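Side-chain contacts in probable GTP-binding protein EngB (Pyrococcus horikoshii, PDB 2CXX), which binds guanine nucleotide, here seen as GDP, and is probably needed for normal cell division and septation: residues A[71-76]-A[115-120]; A[97-102]-A[142-147]. All coordinates share one frame; numbering follows the deposited sequence.

From the N terminus, the chain meets residues 71-76 on helix 62-79 first. It passes through strand 85-91 and reaches residues 97-102 on helix 94-104. Residues 115-120 on helix 110-120 then close the loop of contact 1. After strand 125-130, residues 142-147 on helix 138-149 close that of contact 2. The segments therefore alternate, and the two contacts cross rather than nest. Contact 1 joins helix 62-79 to helix 110-120, while contact 2 joins helix 94-104 to helix 138-149. Their centres lie 20 Å apart and their nearest atoms about 6 Å apart, without touching. Helices 94-104 and 110-120 follow each other along the chain.

Contact 1. Residues A[71-76]-A[115-120]; sequences EIVHFI and YQFLRE
Ile76 N donates a backbone hydrogen bond to Ile72 O at 2.9 Å, one helical turn back. This bond belongs to helix 62-79, and the side chains that meet helix 110-120 are apolar. Phe117 carries most of the contact. Its CG stands anti to the backbone N (chi1 161°), which sends the ring across to helix 62-79. There the outer end of the ring reaches both Val73 and Ile76. Phe117 CZ lies 4.0 Å from Val73 CG1, and Phe117 CE1 lies 4.1 Å from the same methyl. The carbonyl of the same valine also comes up at the ring edge, near the ring plane, with Val73 O 3.9 Å from Phe117 CZ. Ile76 meets the ring with its short branch. Ile76 CG2 is 4.1 Å from Phe117 CE2, in an oblique approach. The same methyl lies 4.1 Å from Leu118 CD2, and these two side chains cross at about a right angle. One methyl, Ile76 CG2, touches both the ring and the leucine. With an alanine in place of Phe117, the ring is gone, and Val73 CG1 would probably lose its partner on helix 110-120, leaving only the Ile76 to Leu118 touch. The side chain of Ile76 also lies about 4 Å from that of Met51, a predicted GTP-binding residue just after strand 46-50. The short helix axes run nearly parallel, at 22°. At 11.8 Å between these axes the two backbones do not touch, and the Phe117 ring bridges them. Both helices belong to the alpha/beta fold of P-loop GTPases. Ile76 packs on Ile123, in the loop that leads from helix 110-120 into strand 125-130. Deeper in, Leu118 rests on Ala86 of strand 85-91 and on Thr125 of strand 125-130.

Contact 2. Residues A[97-102]-A[142-147]; sequences EIIKRW and INFLAE
Ile99 points toward helix 138-149 and meets two residues there. Its CB, CG2 and CD1 all lie near Phe144 CE2. The closest of them is Ile99 CG2, 4.0 Å from Phe144 CE2 and oblique to the ring. The long branch also reaches the leucine, with Ile99 CD1 3.8 Å from Leu145 CD2. Phe144 CG is anti to the backbone N (chi1 179°), and this carries the ring over to helix 94-104. Ile99 also packs on Pro109, in the loop after its own helix. The two short helix axes make an angle of 42° and come within 11.5 Å. In the P-loop GTPase fold seen here, these helices follow the parallel strands 85-91 and 125-130. Leu145 also touches Phe160 of strand 160-162, at the edge of the sheet. Lys100 comes next and is exposed. Lys100 CG lies 3.8 Å from Phe144 CZ, oblique to the ring. From there the extended chain rises, and Lys100 CE stands above the CZ-CE1 side of the ring, 3.9 Å from Phe144 CE1. Lys100 NZ is 5.3 Å from the centroid of the Phe144 ring and 24° off its normal, which makes any cation-pi attraction weak. The firmer partner of Lys100 NZ is Glu97 OE2, at 2.6 Å in a salt bridge within the helix, where the carboxylate oxygen uses its syn lone pair.

Contact 1. Residues A[71-76]-A[115-120]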
loop_
_atom_site.group_PDB
_atom_site.type_symbol
_atom_site.label_atom_id
_atom_site.label_comp_id
_atom_site.label_asym_id
_atom_site.label_seq_id
_atom_site.Cartn_x
_atom_site.Cartn_y
_atom_site.Cartn_z
ATOM N N GLU A 71 12.819 8.075 5.036
ATOM C CA GLU A 71 13.644 7.253 4.170
ATOM C C GLU A 71 12.851 6.769 2.944
ATOM O O GLU A 71 13.387 6.765 1.835
ATOM C CB GLU A 71 14.176 6.078 4.990
ATOM C CG GLU A 71 15.277 6.566 5.954
ATOM C CD GLU A 71 15.620 5.574 7.056
ATOM O OE1 GLU A 71 16.687 5.736 7.692
ATOM O OE2 GLU A 71 14.829 4.643 7.298
ATOM N N ILE A 72 11.593 6.386 3.181
ATOM C CA ILE A 72 10.665 5.906 2.135
ATOM C C ILE A 72 10.393 7.088 1.213
ATOM O O ILE A 72 10.425 6.940 -0.007
ATOM C CB ILE A 72 9.316 5.376 2.771
ATOM C CG1 ILE A 72 9.613 4.123 3.584
ATOM C CG2 ILE A 72 8.202 5.107 1.660
ATOM C CD1 ILE A 72 8.456 3.649 4.402
ATOM N N VAL A 73 10.123 8.250 1.781
ATOM C CA VAL A 73 9.846 9.477 1.002
ATOM C C VAL A 73 11.036 9.807 0.120
ATOM O O VAL A 73 10.891 10.077 -1.087
ATOM C CB VAL A 73 9.567 10.680 1.977
ATOM C CG1 VAL A 73 9.753 11.980 1.213
ATOM C CG2 VAL A 73 8.106 10.573 2.575
ATOM N N HIS A 74 12.225 9.768 0.702
ATOM C CA HIS A 74 13.429 10.082 -0.040
ATOM C C HIS A 74 13.674 9.057 -1.172
ATOM O O HIS A 74 13.953 9.421 -2.286
ATOM C CB HIS A 74 14.630 10.181 0.917
ATOM C CG HIS A 74 15.849 10.787 0.280
ATOM N ND1 HIS A 74 15.825 12.022 -0.325
ATOM C CD2 HIS A 74 17.082 10.273 0.030
ATOM C CE1 HIS A 74 16.983 12.243 -0.929
ATOM N NE2 HIS A 74 17.763 11.197 -0.729
ATOM N N PHE A 75 13.522 7.783 -0.883
ATOM C CA PHE A 75 13.695 6.793 -1.937
ATOM C C PHE A 75 12.687 7.028 -3.076
ATOM O O PHE A 75 13.045 7.103 -4.278
ATOM C CB PHE A 75 13.470 5.396 -1.365
ATOM C CG PHE A 75 13.703 4.314 -2.362
ATOM C CD1 PHE A 75 14.976 3.733 -2.483
ATOM C CD2 PHE A 75 12.664 3.910 -3.218
ATOM C CE1 PHE A 75 15.211 2.770 -3.439
ATOM C CE2 PHE A 75 12.891 2.940 -4.183
ATOM C CZ PHE A 75 14.170 2.370 -4.299
ATOM N N ILE A 76 11.420 7.187 -2.718
ATOM C CA ILE A 76 10.409 7.358 -3.804
ATOM C C ILE A 76 10.598 8.676 -4.571
ATOM O O ILE A 76 10.466 8.730 -5.807
ATOM C CB ILE A 76 8.960 7.262 -3.226
ATOM C CG1 ILE A 76 8.770 5.892 -2.601
ATOM C CG2 ILE A 76 7.930 7.520 -4.326
ATOM C CD1 ILE A 76 7.475 5.720 -1.767
ATOM N N TYR A 115 -1.147 8.484 -0.061
ATOM C CA TYR A 115 -1.745 8.441 -1.389
ATOM C C TYR A 115 -1.619 9.836 -2.033
ATOM O O TYR A 115 -1.297 9.989 -3.231
ATOM C CB TYR A 115 -3.228 8.044 -1.300
ATOM C CG TYR A 115 -3.881 7.883 -2.644
ATOM C CD1 TYR A 115 -4.416 8.973 -3.294
ATOM C CD2 TYR A 115 -3.880 6.651 -3.294
ATOM C CE1 TYR A 115 -4.939 8.879 -4.600
ATOM C CE2 TYR A 115 -4.417 6.523 -4.599
ATOM C CZ TYR A 115 -4.939 7.660 -5.229
ATOM O OH TYR A 115 -5.526 7.611 -6.465
ATOM N N GLN A 116 -1.805 10.887 -1.244
ATOM C CA GLN A 116 -1.716 12.208 -1.848
ATOM C C GLN A 116 -0.299 12.559 -2.197
ATOM O O GLN A 116 -0.063 13.261 -3.213
ATOM C CB GLN A 116 -2.348 13.265 -0.948
ATOM C CG GLN A 116 -3.869 13.071 -0.872
ATOM C CD GLN A 116 -4.578 14.095 0.024
ATOM O OE1 GLN A 116 -3.951 15.032 0.518
ATOM N NE2 GLN A 116 -5.892 13.933 0.206
ATOM N N PHE A 117 0.654 12.001 -1.447
ATOM C CA PHE A 117 2.054 12.237 -1.749
ATOM C C PHE A 117 2.379 11.578 -3.116
ATOM O O PHE A 117 3.016 12.203 -3.992
ATOM C CB PHE A 117 2.921 11.672 -0.610
ATOM C CG PHE A 117 4.376 11.428 -0.981
ATOM C CD1 PHE A 117 5.286 12.505 -1.136
ATOM C CD2 PHE A 117 4.848 10.131 -1.147
ATOM C CE1 PHE A 117 6.632 12.269 -1.446
ATOM C CE2 PHE A 117 6.162 9.874 -1.449
ATOM C CZ PHE A 117 7.086 10.930 -1.599
ATOM N N LEU A 118 1.950 10.338 -3.311
ATOM C CA LEU A 118 2.223 9.683 -4.587
ATOM C C LEU A 118 1.619 10.475 -5.748
ATOM O O LEU A 118 2.187 10.486 -6.868
ATOM C CB LEU A 118 1.653 8.263 -4.604
ATOM C CG LEU A 118 2.358 7.318 -3.585
ATOM C CD1 LEU A 118 1.630 6.000 -3.465
ATOM C CD2 LEU A 118 3.833 7.047 -4.040
ATOM N N ARG A 119 0.480 11.125 -5.501
ATOM C CA ARG A 119 -0.169 11.900 -6.585
ATOM C C ARG A 119 0.670 13.120 -6.927
ATOM O O ARG A 119 0.805 13.447 -8.105
ATOM C CB ARG A 119 -1.605 12.297 -6.181
ATOM C CG ARG A 119 -2.416 13.133 -7.283
ATOM C CD ARG A 119 -2.827 12.214 -8.454
ATOM N NE ARG A 119 -3.160 12.961 -9.688
ATOM C CZ ARG A 119 -4.375 13.048 -10.205
ATOM N NH1 ARG A 119 -5.396 12.459 -9.583
ATOM N NH2 ARG A 119 -4.551 13.633 -11.401
ATOM N N GLU A 120 1.267 13.761 -5.936
ATOM C CA GLU A 120 2.173 14.902 -6.192
ATOM C C GLU A 120 3.353 14.443 -7.001
ATOM O O GLU A 120 3.927 15.233 -7.715
ATOM C CB GLU A 120 2.735 15.527 -4.901
ATOM C CG GLU A 120 1.720 16.312 -4.105
ATOM C CD GLU A 120 2.327 16.988 -2.899
ATOM O OE1 GLU A 120 3.582 17.099 -2.837
ATOM O OE2 GLU A 120 1.537 17.411 -2.015
#

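Contact 2. Residues A[97-102]-A[142-147]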
loop_
_atom_site.group_PDB
_atom_site.type_symbol
_atom_site.label_atom_id
_atom_site.label_comp_id
_atom_site.label_asym_id
_atom_site.label_seq_id
_atom_site.Cartn_x
_atom_site.Cartn_y
_atom_site.Cartn_z
ATOM N N GLU A 97 -11.999 3.819 9.965
ATOM C CA GLU A 97 -12.216 4.217 11.337
ATOM C C GLU A 97 -10.989 4.935 11.855
ATOM O O GLU A 97 -11.106 5.850 12.649
ATOM C CB GLU A 97 -12.569 2.986 12.177
ATOM C CG GLU A 97 -13.891 2.364 11.713
ATOM C CD GLU A 97 -15.014 3.397 11.661
ATOM O OE1 GLU A 97 -15.317 3.991 12.719
ATOM O OE2 GLU A 97 -15.576 3.639 10.556
ATOM N N ILE A 98 -9.795 4.542 11.386
ATOM C CA ILE A 98 -8.584 5.246 11.787
ATOM C C ILE A 98 -8.642 6.668 11.214
ATOM O O ILE A 98 -8.328 7.627 11.896
ATOM C CB ILE A 98 -7.342 4.510 11.248
ATOM C CG1 ILE A 98 -7.211 3.184 12.017
ATOM C CG2 ILE A 98 -6.044 5.327 11.424
ATOM C CD1 ILE A 98 -6.161 2.267 11.409
ATOM N N ILE A 99 -9.077 6.791 9.959
ATOM C CA ILE A 99 -9.126 8.111 9.333
ATOM C C ILE A 99 -10.015 9.027 10.155
ATOM O O ILE A 99 -9.607 10.112 10.473
ATOM C CB ILE A 99 -9.621 8.021 7.887
ATOM C CG1 ILE A 99 -8.469 7.504 7.032
ATOM C CG2 ILE A 99 -10.088 9.420 7.338
ATOM C CD1 ILE A 99 -8.962 7.065 5.624
ATOM N N LYS A 100 -11.171 8.537 10.571
ATOM C CA LYS A 100 -12.093 9.366 11.352
ATOM C C LYS A 100 -11.523 9.835 12.721
ATOM O O LYS A 100 -11.693 11.043 13.127
ATOM C CB LYS A 100 -13.417 8.598 11.548
ATOM C CG LYS A 100 -14.121 8.118 10.250
ATOM C CD LYS A 100 -15.346 7.300 10.566
ATOM C CE LYS A 100 -15.841 6.594 9.319
ATOM N NZ LYS A 100 -16.992 5.673 9.621
ATOM N N ARG A 101 -10.791 8.950 13.412
ATOM C CA ARG A 101 -10.262 9.362 14.713
ATOM C C ARG A 101 -9.094 10.331 14.554
ATOM O O ARG A 101 -8.920 11.242 15.379
ATOM C CB ARG A 101 -9.838 8.173 15.582
ATOM C CG ARG A 101 -10.891 7.088 15.765
ATOM C CD ARG A 101 -10.379 6.135 16.933
ATOM N NE ARG A 101 -11.185 4.941 17.050
ATOM C CZ ARG A 101 -11.008 3.846 16.323
ATOM N NH1 ARG A 101 -10.033 3.814 15.443
ATOM N NH2 ARG A 101 -11.824 2.802 16.488
ATOM N N TRP A 102 -8.302 10.172 13.501
ATOM C CA TRP A 102 -7.205 11.087 13.282
ATOM C C TRP A 102 -7.737 12.466 12.877
ATOM O O TRP A 102 -7.255 13.505 13.380
ATOM C CB TRP A 102 -6.264 10.504 12.193
ATOM C CG TRP A 102 -5.276 9.478 12.759
ATOM C CD1 TRP A 102 -5.576 8.389 13.571
ATOM C CD2 TRP A 102 -3.852 9.474 12.613
ATOM N NE1 TRP A 102 -4.428 7.728 13.927
ATOM C CE2 TRP A 102 -3.351 8.369 13.363
ATOM C CE3 TRP A 102 -2.939 10.292 11.930
ATOM C CZ2 TRP A 102 -1.999 8.083 13.442
ATOM C CZ3 TRP A 102 -1.571 9.989 12.014
ATOM C CH2 TRP A 102 -1.124 8.894 12.766
ATOM N N ILE A 142 -14.874 1.716 0.095
ATOM C CA ILE A 142 -14.176 2.254 -1.070
ATOM C C ILE A 142 -14.690 3.653 -1.404
ATOM O O ILE A 142 -13.909 4.515 -1.775
ATOM C CB ILE A 142 -14.335 1.284 -2.253
ATOM C CG1 ILE A 142 -13.480 0.029 -1.952
ATOM C CG2 ILE A 142 -14.005 1.963 -3.540
ATOM C CD1 ILE A 142 -13.458 -0.994 -3.040
ATOM N N ASN A 143 -15.976 3.922 -1.218
ATOM C CA ASN A 143 -16.463 5.260 -1.528
ATOM C C ASN A 143 -15.916 6.240 -0.533
ATOM O O ASN A 143 -15.591 7.376 -0.894
ATOM C CB ASN A 143 -17.984 5.351 -1.492
ATOM C CG ASN A 143 -18.632 4.667 -2.678
ATOM O OD1 ASN A 143 -17.981 4.410 -3.693
ATOM N ND2 ASN A 143 -19.915 4.401 -2.579
ATOM N N PHE A 144 -15.807 5.821 0.734
ATOM C CA PHE A 144 -15.275 6.695 1.776
ATOM C C PHE A 144 -13.802 7.016 1.488
ATOM O O PHE A 144 -13.370 8.171 1.558
ATOM C CB PHE A 144 -15.408 5.972 3.165
ATOM C CG PHE A 144 -14.870 6.745 4.309
ATOM C CD1 PHE A 144 -15.650 7.709 4.938
ATOM C CD2 PHE A 144 -13.571 6.520 4.767
ATOM C CE1 PHE A 144 -15.142 8.422 5.997
ATOM C CE2 PHE A 144 -13.052 7.211 5.802
ATOM C CZ PHE A 144 -13.826 8.177 6.444
ATOM N N LEU A 145 -13.020 5.977 1.184
ATOM C CA LEU A 145 -11.608 6.155 0.936
ATOM C C LEU A 145 -11.411 7.011 -0.302
ATOM O O LEU A 145 -10.499 7.817 -0.353
ATOM C CB LEU A 145 -10.921 4.777 0.759
ATOM C CG LEU A 145 -10.914 3.807 1.955
ATOM C CD1 LEU A 145 -10.106 2.551 1.629
ATOM C CD2 LEU A 145 -10.285 4.514 3.110
ATOM N N ALA A 146 -12.256 6.839 -1.311
ATOM C CA ALA A 146 -12.089 7.628 -2.529
ATOM C C ALA A 146 -12.270 9.112 -2.209
ATOM O O ALA A 146 -11.488 9.936 -2.654
ATOM C CB ALA A 146 -13.072 7.164 -3.622
ATOM N N GLU A 147 -13.269 9.451 -1.389
ATOM C CA GLU A 147 -13.487 10.843 -1.027
ATOM C C GLU A 147 -12.287 11.380 -0.190
ATOM O O GLU A 147 -11.820 12.485 -0.427
ATOM C CB GLU A 147 -14.816 10.915 -0.241
ATOM C CG GLU A 147 -15.486 12.283 -0.133
ATOM C CD GLU A 147 -14.909 13.152 0.919
ATOM O OE1 GLU A 147 -14.514 12.624 1.963
ATOM O OE2 GLU A 147 -14.867 14.394 0.721
#